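Local coordinates for protein 3-chlorocatechol 1,2-dioxygenase (PDB 2BOY) that probably catalyses the iron(III)-dependent intradiol ring cleavage of catechols such as 3-chlorocatechol, in the breakdown of chlorinated aromatic compounds, at residues P84-S87 and M92-R95; D101-R106 and L208-G213; G107-Q112 and I149-N154; A115-V120 and F249-V254. One frame throughout, in Å; residues are numbered along the deposited sequence.

Contact 1: P84-S87 and M92-R95; sequences PELS and MPMR
The rings of P84 and P93 meet at their outer corners, CG to CG at 3.9 Å, turned obliquely to one another. A second apolar group reaches P93 along its CG-CD bond: the methyl CD2 of L86 lies 4.0 Å from CD of P93 and only slightly farther from CG, with the two side chains at about a right angle. L86 therefore works as a fork. Its CG stands beside the backbone N (chi1 -57°), with CD1 continuing the extended chain to SD of M92, 4.0 Å away, and CD2 branching off toward P93. The bend of M92 at chi2 (-62°) sets SD there; the further bend at chi3 places only CE. No hydrogen bond joins the two segments. Their backbones are tied instead to other parts of the chain, P84 and L86 to K148, M92 to R160 and P93 to F145. L86 and M92 both rest on L159 of strand 156-162. The side chain of M92 is about 12 Å from the bound iron, well outside its coordination shell. This is the apolar closure of a loop that leads from the helical N-terminal part into the first strand of an intradiol dioxygenase β-sandwich.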
loop_
_atom_site.group_PDB
_atom_site.type_symbol
_atom_site.label_atom_id
_atom_site.label_comp_id
_atom_site.label_asym_id
_atom_site.label_seq_id
_atom_site.Cartn_x
_atom_site.Cartn_y
_atom_site.Cartn_z
ATOM N N PRO A 84 -17.660 -7.102 -28.382
ATOM C CA PRO A 84 -18.150 -7.597 -29.676
ATOM C C PRO A 84 -17.344 -7.061 -30.870
ATOM O O PRO A 84 -16.882 -5.914 -30.874
ATOM C CB PRO A 84 -19.606 -7.110 -29.711
ATOM C CG PRO A 84 -19.613 -5.902 -28.778
ATOM C CD PRO A 84 -18.656 -6.246 -27.692
ATOM N N GLU A 85 -17.136 -7.909 -31.860
ATOM C CA GLU A 85 -16.571 -7.487 -33.145
ATOM C C GLU A 85 -17.671 -6.689 -33.832
ATOM O O GLU A 85 -18.775 -7.200 -34.050
ATOM C CB GLU A 85 -16.215 -8.700 -34.013
ATOM C CG GLU A 85 -15.603 -9.862 -33.221
ATOM C CD GLU A 85 -14.945 -10.928 -34.110
ATOM O OE1 GLU A 85 -15.486 -11.191 -35.206
ATOM O OE2 GLU A 85 -13.882 -11.490 -33.708
ATOM N N LEU A 86 -17.405 -5.416 -34.100
ATOM C CA LEU A 86 -18.436 -4.532 -34.674
ATOM C C LEU A 86 -18.556 -4.813 -36.162
ATOM O O LEU A 86 -17.628 -5.325 -36.773
ATOM C CB LEU A 86 -18.032 -3.067 -34.458
ATOM C CG LEU A 86 -17.788 -2.666 -33.009
ATOM C CD1 LEU A 86 -17.470 -1.156 -32.899
ATOM C CD2 LEU A 86 -18.955 -3.022 -32.110
ATOM N N SER A 87 -19.686 -4.471 -36.760
ATOM C CA SER A 87 -19.841 -4.695 -38.197
ATOM C C SER A 87 -19.917 -3.360 -38.925
ATOM O O SER A 87 -20.345 -2.333 -38.353
ATOM C CB SER A 87 -21.125 -5.492 -38.454
ATOM O OG SER A 87 -22.224 -4.865 -37.775
ATOM N N MET A 92 -20.008 1.980 -32.103
ATOM C CA MET A 92 -19.850 1.494 -30.741
ATOM C C MET A 92 -21.216 1.122 -30.152
ATOM O O MET A 92 -22.223 1.770 -30.525
ATOM C CB MET A 92 -19.187 2.560 -29.850
ATOM C CG MET A 92 -17.692 2.891 -30.223
ATOM S SD MET A 92 -16.611 1.451 -30.033
ATOM C CE MET A 92 -16.393 1.411 -28.270
ATOM N N PRO A 93 -21.275 0.080 -29.308
ATOM C CA PRO A 93 -22.556 -0.340 -28.707
ATOM C C PRO A 93 -23.161 0.759 -27.856
ATOM O O PRO A 93 -22.513 1.251 -26.909
ATOM C CB PRO A 93 -22.197 -1.605 -27.909
ATOM C CG PRO A 93 -20.967 -2.198 -28.672
ATOM C CD PRO A 93 -20.176 -0.876 -28.996
ATOM N N MET A 94 -24.358 1.217 -28.283
ATOM C CA MET A 94 -25.009 2.344 -27.645
ATOM C C MET A 94 -26.504 2.030 -27.493
ATOM O O MET A 94 -27.062 1.252 -28.268
ATOM C CB MET A 94 -24.849 3.591 -28.531
ATOM C CG MET A 94 -23.445 4.112 -28.534
ATOM S SD MET A 94 -23.222 5.590 -29.475
ATOM C CE MET A 94 -23.172 4.923 -31.100
ATOM N N ARG A 95 -27.142 2.657 -26.518
ATOM C CA ARG A 95 -28.569 2.425 -26.304
ATOM C C ARG A 95 -29.365 3.170 -27.368
ATOM O O ARG A 95 -28.855 4.123 -27.946
ATOM C CB ARG A 95 -28.977 2.909 -24.912
ATOM C CG ARG A 95 -28.406 1.953 -23.828
ATOM C CD ARG A 95 -28.300 2.568 -22.449
ATOM N NE ARG A 95 -27.257 3.596 -22.309
ATOM C CZ ARG A 95 -26.880 4.084 -21.131
ATOM N NH1 ARG A 95 -27.468 3.651 -20.014
ATOM N NH2 ARG A 95 -25.937 5.005 -21.045
#

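Contact 2: D101-R106 and L208-G213; sequences DTLIFR and LYFENG
L103 and F105 on one strand face F210 and L208 on another, across the interior of the β-sandwich that forms the catalytic domain of intradiol dioxygenases. The backbones stay well apart, with 11.3 Å between L103 CA and F210 CA, and share no hydrogen bond; side chains alone fill the gap. Strand 102-106 sends every second residue inward. L103 comes first: with CG anti to the backbone N (chi1 176°), its CD2 methyl meets the F210 ring at the edge, near the ring plane, 3.9 Å from CE2. The two side chains approach from opposite directions. I104 follows and turns outward, where it lies against T158 and R160 of the neighbouring strand. F105 is inward again, and here the roles of ring and methyl are exchanged. The edge of its ring receives CD1 of L208, 3.6 Å from CE2 and nearly as close to CZ, again near the ring plane, with the two side chains at about a right angle. The F105 ring also meets that of W194 with the planes inclined at about 40°. The side chain of the iron ligand H191 is about 6 Å from that of F210. Beyond F210 the strand ends in a type I β turn, closed where G213 N donates to F210 O over 2.9 Å.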
loop_
_atom_site.group_PDB
_atom_site.type_symbol
_atom_site.label_atom_id
_atom_site.label_comp_id
_atom_site.label_asym_id
_atom_site.label_seq_id
_atom_site.Cartn_x
_atom_site.Cartn_y
_atom_site.Cartn_z
ATOM N N ASP A 101 -22.909 14.069 -27.772
ATOM C CA ASP A 101 -22.583 14.553 -29.093
ATOM C C ASP A 101 -22.002 13.396 -29.910
ATOM O O ASP A 101 -21.137 12.684 -29.405
ATOM C CB ASP A 101 -21.531 15.669 -28.982
ATOM C CG ASP A 101 -22.021 16.874 -28.158
ATOM O OD1 ASP A 101 -23.203 17.229 -28.290
ATOM O OD2 ASP A 101 -21.295 17.500 -27.368
ATOM N N THR A 102 -22.476 13.217 -31.142
ATOM C CA THR A 102 -21.972 12.176 -32.054
ATOM C C THR A 102 -20.550 12.485 -32.446
ATOM O O THR A 102 -20.214 13.636 -32.738
ATOM C CB THR A 102 -22.853 12.099 -33.320
ATOM O OG1 THR A 102 -24.131 11.566 -32.954
ATOM C CG2 THR A 102 -22.305 11.037 -34.283
ATOM N N LEU A 103 -19.706 11.454 -32.433
ATOM C CA LEU A 103 -18.322 11.599 -32.809
ATOM C C LEU A 103 -18.033 10.625 -33.937
ATOM O O LEU A 103 -18.311 9.411 -33.788
ATOM C CB LEU A 103 -17.387 11.261 -31.616
ATOM C CG LEU A 103 -15.889 11.300 -31.981
ATOM C CD1 LEU A 103 -15.441 12.711 -32.429
ATOM C CD2 LEU A 103 -15.004 10.767 -30.814
ATOM N N ILE A 104 -17.449 11.123 -35.024
ATOM C CA ILE A 104 -16.984 10.243 -36.112
ATOM C C ILE A 104 -15.485 10.235 -36.045
ATOM O O ILE A 104 -14.821 11.292 -36.191
ATOM C CB ILE A 104 -17.493 10.683 -37.503
ATOM C CG1 ILE A 104 -19.032 10.847 -37.495
ATOM C CG2 ILE A 104 -17.003 9.733 -38.582
ATOM C CD1 ILE A 104 -19.833 9.595 -37.084
ATOM N N PHE A 105 -14.939 9.038 -35.821
ATOM C CA PHE A 105 -13.491 8.890 -35.612
ATOM C C PHE A 105 -12.884 8.174 -36.824
ATOM O O PHE A 105 -13.315 7.067 -37.161
ATOM C CB PHE A 105 -13.211 8.147 -34.289
ATOM C CG PHE A 105 -11.737 7.970 -33.989
ATOM C CD1 PHE A 105 -10.968 7.071 -34.727
ATOM C CD2 PHE A 105 -11.127 8.699 -32.965
ATOM C CE1 PHE A 105 -9.583 6.892 -34.482
ATOM C CE2 PHE A 105 -9.749 8.520 -32.665
ATOM C CZ PHE A 105 -8.975 7.620 -33.469
ATOM N N ARG A 106 -11.973 8.845 -37.532
ATOM C CA ARG A 106 -11.341 8.263 -38.719
ATOM C C ARG A 106 -9.940 7.843 -38.309
ATOM O O ARG A 106 -9.076 8.699 -38.007
ATOM C CB ARG A 106 -11.279 9.307 -39.856
ATOM C CG ARG A 106 -12.671 9.772 -40.298
ATOM C CD ARG A 106 -12.669 10.886 -41.386
ATOM N NE ARG A 106 -14.035 11.435 -41.604
ATOM C CZ ARG A 106 -15.007 10.735 -42.160
ATOM N NH1 ARG A 106 -14.729 9.499 -42.544
ATOM N NH2 ARG A 106 -16.225 11.262 -42.356
ATOM N N LEU A 208 -6.716 8.459 -26.230
ATOM C CA LEU A 208 -6.734 9.732 -26.971
ATOM C C LEU A 208 -7.689 10.675 -26.247
ATOM O O LEU A 208 -8.730 10.241 -25.815
ATOM C CB LEU A 208 -7.195 9.499 -28.424
ATOM C CG LEU A 208 -6.227 8.583 -29.207
ATOM C CD1 LEU A 208 -6.793 8.163 -30.560
ATOM C CD2 LEU A 208 -4.848 9.253 -29.371
ATOM N N TYR A 209 -7.294 11.927 -26.109
ATOM C CA TYR A 209 -7.998 12.953 -25.339
ATOM C C TYR A 209 -8.479 14.030 -26.306
ATOM O O TYR A 209 -8.152 13.987 -27.478
ATOM C CB TYR A 209 -7.024 13.580 -24.361
ATOM C CG TYR A 209 -6.359 12.574 -23.445
ATOM C CD1 TYR A 209 -5.114 12.040 -23.758
ATOM C CD2 TYR A 209 -6.987 12.170 -22.257
ATOM C CE1 TYR A 209 -4.514 11.103 -22.929
ATOM C CE2 TYR A 209 -6.393 11.227 -21.418
ATOM C CZ TYR A 209 -5.159 10.709 -21.764
ATOM O OH TYR A 209 -4.549 9.796 -20.933
ATOM N N PHE A 210 -9.278 14.979 -25.834
ATOM C CA PHE A 210 -9.897 16.006 -26.712
ATOM C C PHE A 210 -9.299 17.358 -26.331
ATOM O O PHE A 210 -9.374 17.744 -25.163
ATOM C CB PHE A 210 -11.399 15.951 -26.538
ATOM C CG PHE A 210 -11.977 14.626 -26.905
ATOM C CD1 PHE A 210 -12.195 13.647 -25.945
ATOM C CD2 PHE A 210 -12.216 14.314 -28.243
ATOM C CE1 PHE A 210 -12.670 12.418 -26.306
ATOM C CE2 PHE A 210 -12.700 13.074 -28.602
ATOM C CZ PHE A 210 -12.928 12.125 -27.631
ATOM N N GLU A 211 -8.629 17.996 -27.297
ATOM C CA GLU A 211 -7.894 19.270 -27.155
ATOM C C GLU A 211 -8.586 20.269 -26.232
ATOM O O GLU A 211 -7.993 20.858 -25.334
ATOM C CB GLU A 211 -7.871 19.950 -28.519
ATOM C CG GLU A 211 -6.490 20.250 -29.012
ATOM C CD GLU A 211 -6.479 20.433 -30.499
ATOM O OE1 GLU A 211 -7.510 20.877 -31.064
ATOM O OE2 GLU A 211 -5.440 20.109 -31.089
ATOM N N ASN A 212 -9.868 20.436 -26.484
ATOM C CA ASN A 212 -10.651 21.491 -25.867
ATOM C C ASN A 212 -11.201 21.096 -24.488
ATOM O O ASN A 212 -11.871 21.890 -23.839
ATOM C CB ASN A 212 -11.787 21.822 -26.844
ATOM C CG ASN A 212 -11.668 21.015 -28.177
ATOM O OD1 ASN A 212 -11.883 21.565 -29.270
ATOM N ND2 ASN A 212 -11.306 19.713 -28.079
ATOM N N GLY A 213 -10.883 19.885 -24.035
ATOM C CA GLY A 213 -11.591 19.292 -22.912
ATOM C C GLY A 213 -11.078 19.767 -21.567
ATOM O O GLY A 213 -9.917 20.131 -21.417
#

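Contact 3: G107-Q112 and I149-N154; sequences GEVVDQ and IRTDEN
T151, just past strand 146-150, packs on V109 of strand 102-110, and its side chain divides the work at CB. One branch is polar. OG1, held between the backbone N and the carbonyl carbon (chi1 55°), is hydrogen-bonded to L117 O and to V120 N, so this buried hydroxyl has two partners in the loop that follows strand 102-110. The other branch is the methyl CG2, which stands 3.5 Å from CG2 of V109, tighter than usual van der Waals contact, and 3.9 Å from V109 CB. The side chains cross at about a right angle. T151 itself opens the short loop from strand 146-150, paired with 121-125, to strand 156-162, paired with 102-110, which joins two parts of the β-sandwich. An Asx turn shapes it: N154 N donates to D152 OD1 at 2.7 Å, with a bent angle of 133°, and comes from above the carboxylate plane. At the solvent end the link becomes indirect. E108 OE2 and N154 O are 4.4 Å apart, and one water donates to both, at 2.9 Å from E108 OE2 and 2.7 Å from N154 O. R156 NH2 forms a weak, long ion pair with the same E108 oxygen.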
loop_
_atom_site.group_PDB
_atom_site.type_symbol
_atom_site.label_atom_id
_atom_site.label_comp_id
_atom_site.label_asym_id
_atom_site.label_seq_id
_atom_site.Cartn_x
_atom_site.Cartn_y
_atom_site.Cartn_z
ATOM N N GLY A 107 -9.708 6.522 -38.279
ATOM C CA GLY A 107 -8.433 5.967 -37.858
ATOM C C GLY A 107 -7.596 5.464 -39.022
ATOM O O GLY A 107 -8.121 5.084 -40.083
ATOM N N GLU A 108 -6.282 5.474 -38.826
ATOM C CA GLU A 108 -5.372 4.844 -39.766
ATOM C C GLU A 108 -4.278 4.213 -38.900
ATOM O O GLU A 108 -3.862 4.795 -37.863
ATOM C CB GLU A 108 -4.757 5.891 -40.743
ATOM C CG GLU A 108 -3.875 5.254 -41.849
ATOM C CD GLU A 108 -3.111 6.265 -42.705
ATOM O OE1 GLU A 108 -2.767 7.361 -42.192
ATOM O OE2 GLU A 108 -2.808 5.928 -43.880
ATOM N N VAL A 109 -3.807 3.047 -39.324
ATOM C CA VAL A 109 -2.676 2.391 -38.678
ATOM C C VAL A 109 -1.623 2.106 -39.758
ATOM O O VAL A 109 -1.954 1.477 -40.776
ATOM C CB VAL A 109 -3.035 1.064 -37.949
ATOM C CG1 VAL A 109 -1.777 0.546 -37.169
ATOM C CG2 VAL A 109 -4.287 1.210 -36.971
ATOM N N VAL A 110 -0.395 2.582 -39.520
ATOM C CA VAL A 110 0.715 2.381 -40.471
ATOM C C VAL A 110 1.877 1.652 -39.789
ATOM O O VAL A 110 1.896 1.564 -38.568
ATOM C CB VAL A 110 1.201 3.714 -41.025
ATOM C CG1 VAL A 110 0.062 4.434 -41.826
ATOM C CG2 VAL A 110 1.840 4.632 -39.893
ATOM N N ASP A 111 2.844 1.130 -40.566
ATOM C CA ASP A 111 4.046 0.569 -39.963
ATOM C C ASP A 111 5.122 1.666 -39.866
ATOM O O ASP A 111 4.871 2.821 -40.216
ATOM C CB ASP A 111 4.523 -0.670 -40.738
ATOM C CG ASP A 111 4.905 -0.365 -42.181
ATOM O OD1 ASP A 111 5.239 0.796 -42.500
ATOM O OD2 ASP A 111 4.888 -1.245 -43.074
ATOM N N GLN A 112 6.315 1.306 -39.433
ATOM C CA GLN A 112 7.345 2.310 -39.231
ATOM C C GLN A 112 7.889 2.913 -40.518
ATOM O O GLN A 112 8.486 3.982 -40.449
ATOM C CB GLN A 112 8.442 1.874 -38.221
ATOM C CG GLN A 112 9.052 0.528 -38.471
ATOM C CD GLN A 112 9.289 -0.296 -37.184
ATOM O OE1 GLN A 112 9.806 0.212 -36.168
ATOM N NE2 GLN A 112 8.955 -1.575 -37.251
ATOM N N ILE A 149 -12.672 -3.599 -33.683
ATOM C CA ILE A 149 -12.707 -3.316 -35.111
ATOM C C ILE A 149 -11.373 -3.722 -35.737
ATOM O O ILE A 149 -10.409 -4.087 -35.022
ATOM C CB ILE A 149 -12.929 -1.833 -35.321
ATOM C CG1 ILE A 149 -11.931 -1.075 -34.470
ATOM C CG2 ILE A 149 -14.346 -1.440 -34.861
ATOM C CD1 ILE A 149 -11.737 0.341 -34.858
ATOM N N ARG A 150 -11.339 -3.698 -37.064
ATOM C CA ARG A 150 -10.157 -4.118 -37.821
ATOM C C ARG A 150 -9.857 -3.018 -38.821
ATOM O O ARG A 150 -10.803 -2.452 -39.369
ATOM C CB ARG A 150 -10.462 -5.385 -38.626
ATOM C CG ARG A 150 -10.607 -6.670 -37.820
ATOM C CD ARG A 150 -11.150 -7.804 -38.705
ATOM N NE ARG A 150 -10.521 -9.114 -38.484
ATOM C CZ ARG A 150 -9.449 -9.553 -39.136
ATOM N NH1 ARG A 150 -8.830 -8.776 -40.017
ATOM N NH2 ARG A 150 -8.977 -10.770 -38.890
ATOM N N THR A 151 -8.582 -2.736 -39.112
ATOM C CA THR A 151 -8.273 -1.858 -40.239
ATOM C C THR A 151 -8.567 -2.607 -41.530
ATOM O O THR A 151 -8.435 -3.865 -41.577
ATOM C CB THR A 151 -6.802 -1.403 -40.265
ATOM O OG1 THR A 151 -5.911 -2.546 -40.237
ATOM C CG2 THR A 151 -6.473 -0.564 -39.000
ATOM N N ASP A 152 -8.904 -1.836 -42.564
ATOM C CA ASP A 152 -9.206 -2.388 -43.883
ATOM C C ASP A 152 -7.915 -2.541 -44.688
ATOM O O ASP A 152 -6.820 -2.400 -44.118
ATOM C CB ASP A 152 -10.267 -1.523 -44.598
ATOM C CG ASP A 152 -9.802 -0.111 -44.903
ATOM O OD1 ASP A 152 -8.559 0.201 -44.979
ATOM O OD2 ASP A 152 -10.662 0.806 -45.097
ATOM N N GLU A 153 -8.022 -2.815 -45.991
ATOM C CA GLU A 153 -6.840 -2.930 -46.884
ATOM C C GLU A 153 -5.984 -1.686 -46.931
ATOM O O GLU A 153 -4.798 -1.718 -47.305
ATOM C CB GLU A 153 -7.317 -3.163 -48.325
ATOM C CG GLU A 153 -7.861 -4.552 -48.517
ATOM C CD GLU A 153 -8.141 -4.846 -49.990
ATOM O OE1 GLU A 153 -8.018 -3.953 -50.907
ATOM O OE2 GLU A 153 -8.472 -6.002 -50.207
ATOM N N ASN A 154 -6.585 -0.557 -46.630
ATOM C CA ASN A 154 -5.823 0.673 -46.631
ATOM C C ASN A 154 -5.339 1.077 -45.254
ATOM O O ASN A 154 -4.850 2.175 -45.091
ATOM C CB ASN A 154 -6.644 1.803 -47.249
ATOM C CG ASN A 154 -7.044 1.491 -48.690
ATOM O OD1 ASN A 154 -6.232 0.991 -49.467
ATOM N ND2 ASN A 154 -8.290 1.778 -49.041
HETATM O O HOH W 1 -3.886 4.455 -46.194
#

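Contact 4: A115-V120 and F249-V254; sequences APLADV and FTLGKV
L251 packs against L117 and V120 at one end of the β-sandwich, where the C-terminal tail leaves strand 241-250 and runs past the loop between strands 102-110 and 121-125. The packed part is wholly apolar. L117 approaches obliquely and sets its CD1 methyl 3.9 Å from CB of L251, at the root of the leucine. V120 reaches the far end of the same residue: the two side chains meet tip to tip, V120 CG1 at 4.1 Å from L251 CD1. One leucine is thus held at base and tip by two residues of a single loop. Its extended shape, with chi2 at -171°, lets it span both. For V120 the touching branch is the one anti to the backbone N (chi1 175°). Around it V109, I196 and L204 of the sheet also lie against L251, and the loop residue Y201 against L117.

The outer side of the contact is different. D119, at the bend of the loop, adopts a backbone conformation with positive phi and is exposed, as are K253 and V254 on the tail, and none of the three touches the opposite segment. Polar links to other regions take over here. A118 O accepts from K198 NZ, and T250 N is bonded to S70 OG. The last residue is held as well: the terminal carboxylate oxygen OXT of V254 forms a salt bridge with NH1 of R68, the same nitrogen that is hydrogen-bonded to K253 O.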
loop_
_atom_site.group_PDB
_atom_site.type_symbol
_atom_site.label_atom_id
_atom_site.label_comp_id
_atom_site.label_asym_id
_atom_site.label_seq_id
_atom_site.Cartn_x
_atom_site.Cartn_y
_atom_site.Cartn_z
ATOM N N ALA A 115 3.731 2.807 -44.275
ATOM C CA ALA A 115 2.831 2.036 -45.121
ATOM C C ALA A 115 1.670 1.509 -44.288
ATOM O O ALA A 115 1.863 1.148 -43.120
ATOM C CB ALA A 115 3.579 0.852 -45.779
ATOM N N PRO A 116 0.482 1.433 -44.886
ATOM C CA PRO A 116 -0.726 0.939 -44.193
ATOM C C PRO A 116 -0.593 -0.501 -43.701
ATOM O O PRO A 116 0.052 -1.355 -44.342
ATOM C CB PRO A 116 -1.819 0.996 -45.268
ATOM C CG PRO A 116 -1.283 1.890 -46.337
ATOM C CD PRO A 116 0.222 1.768 -46.296
ATOM N N LEU A 117 -1.188 -0.759 -42.537
ATOM C CA LEU A 117 -1.258 -2.102 -41.990
ATOM C C LEU A 117 -2.707 -2.526 -42.007
ATOM O O LEU A 117 -3.560 -1.895 -41.358
ATOM C CB LEU A 117 -0.697 -2.150 -40.552
ATOM C CG LEU A 117 0.845 -2.073 -40.433
ATOM C CD1 LEU A 117 1.312 -1.941 -38.977
ATOM C CD2 LEU A 117 1.460 -3.361 -41.082
ATOM N N ALA A 118 -3.004 -3.563 -42.781
ATOM C CA ALA A 118 -4.359 -4.125 -42.844
ATOM C C ALA A 118 -4.575 -5.185 -41.756
ATOM O O ALA A 118 -3.626 -5.808 -41.302
ATOM C CB ALA A 118 -4.612 -4.735 -44.249
ATOM N N ASP A 119 -5.825 -5.404 -41.365
ATOM C CA ASP A 119 -6.209 -6.438 -40.409
ATOM C C ASP A 119 -5.567 -6.244 -39.032
ATOM O O ASP A 119 -5.304 -7.210 -38.325
ATOM C CB ASP A 119 -5.848 -7.822 -40.972
ATOM C CG ASP A 119 -6.664 -8.148 -42.224
ATOM O OD1 ASP A 119 -7.902 -8.087 -42.141
ATOM O OD2 ASP A 119 -6.144 -8.432 -43.323
ATOM N N VAL A 120 -5.259 -5.000 -38.680
ATOM C CA VAL A 120 -4.888 -4.681 -37.303
ATOM C C VAL A 120 -6.165 -4.766 -36.495
ATOM O O VAL A 120 -7.214 -4.301 -36.963
ATOM C CB VAL A 120 -4.257 -3.253 -37.199
ATOM C CG1 VAL A 120 -3.971 -2.858 -35.748
ATOM C CG2 VAL A 120 -2.967 -3.189 -38.053
ATOM N N PHE A 249 -2.212 5.918 -36.017
ATOM C CA PHE A 249 -1.431 5.077 -35.117
ATOM C C PHE A 249 -0.270 4.406 -35.880
ATOM O O PHE A 249 -0.391 4.097 -37.069
ATOM C CB PHE A 249 -2.276 3.924 -34.561
ATOM C CG PHE A 249 -3.545 4.362 -33.810
ATOM C CD1 PHE A 249 -4.761 4.414 -34.474
ATOM C CD2 PHE A 249 -3.512 4.591 -32.430
ATOM C CE1 PHE A 249 -5.955 4.740 -33.799
ATOM C CE2 PHE A 249 -4.704 4.944 -31.744
ATOM C CZ PHE A 249 -5.911 4.979 -32.448
ATOM N N THR A 250 0.843 4.187 -35.191
ATOM C CA THR A 250 1.969 3.451 -35.794
ATOM C C THR A 250 2.315 2.227 -34.963
ATOM O O THR A 250 2.404 2.330 -33.746
ATOM C CB THR A 250 3.191 4.328 -35.951
ATOM O OG1 THR A 250 2.878 5.434 -36.810
ATOM C CG2 THR A 250 4.311 3.555 -36.733
ATOM N N LEU A 251 2.513 1.081 -35.623
ATOM C CA LEU A 251 3.037 -0.108 -34.943
ATOM C C LEU A 251 4.446 -0.426 -35.464
ATOM O O LEU A 251 4.734 -0.237 -36.659
ATOM C CB LEU A 251 2.130 -1.324 -35.172
ATOM C CG LEU A 251 0.645 -1.322 -34.716
ATOM C CD1 LEU A 251 -0.017 -2.696 -34.848
ATOM C CD2 LEU A 251 0.596 -0.827 -33.247
ATOM N N GLY A 252 5.297 -0.952 -34.581
ATOM C CA GLY A 252 6.654 -1.301 -34.973
ATOM C C GLY A 252 6.768 -2.806 -34.946
ATOM O O GLY A 252 6.111 -3.458 -34.154
ATOM N N LYS A 253 7.610 -3.360 -35.814
ATOM C CA LYS A 253 7.731 -4.814 -35.929
ATOM C C LYS A 253 8.331 -5.430 -34.695
ATOM O O LYS A 253 9.118 -4.804 -34.002
ATOM C CB LYS A 253 8.578 -5.194 -37.158
ATOM C CG LYS A 253 7.866 -4.949 -38.477
ATOM C CD LYS A 253 8.172 -6.081 -39.456
ATOM C CE LYS A 253 7.700 -5.750 -40.869
ATOM N NZ LYS A 253 8.684 -6.247 -41.904
ATOM N N VAL A 254 7.952 -6.670 -34.416
ATOM C CA VAL A 254 8.573 -7.471 -33.348
ATOM C C VAL A 254 10.077 -7.657 -33.638
ATOM O O VAL A 254 10.490 -7.658 -34.808
ATOM C CB VAL A 254 7.828 -8.831 -33.217
ATOM C CG1 VAL A 254 8.747 -9.976 -32.776
ATOM C CG2 VAL A 254 6.566 -8.689 -32.290
ATOM O OXT VAL A 254 10.899 -7.764 -32.710
#

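In the fold
All four contacts belong to the β-rich catalytic domain. Contact 1 closes first along the chain; contact 3 is nested inside the loop closed by contact 2, and contact 4 crosses both. Strand 102-110 serves contact 2 with its first half and contact 3 with its second, and its parallel neighbour 241-250 leads into contact 4. Contacts 3 and 4 lie together, centres about 6 Å apart, whereas contacts 2 and 4, about 23 Å apart, still touch where L208 and F105 pack on F249. Contact 1 reaches contact 3 through L86 and I149. Apolar packing thus joins contact 1 to 3 and 2 to 4, contacts 3 and 4 also share polar bonds, and contact 2 lies nearest the iron.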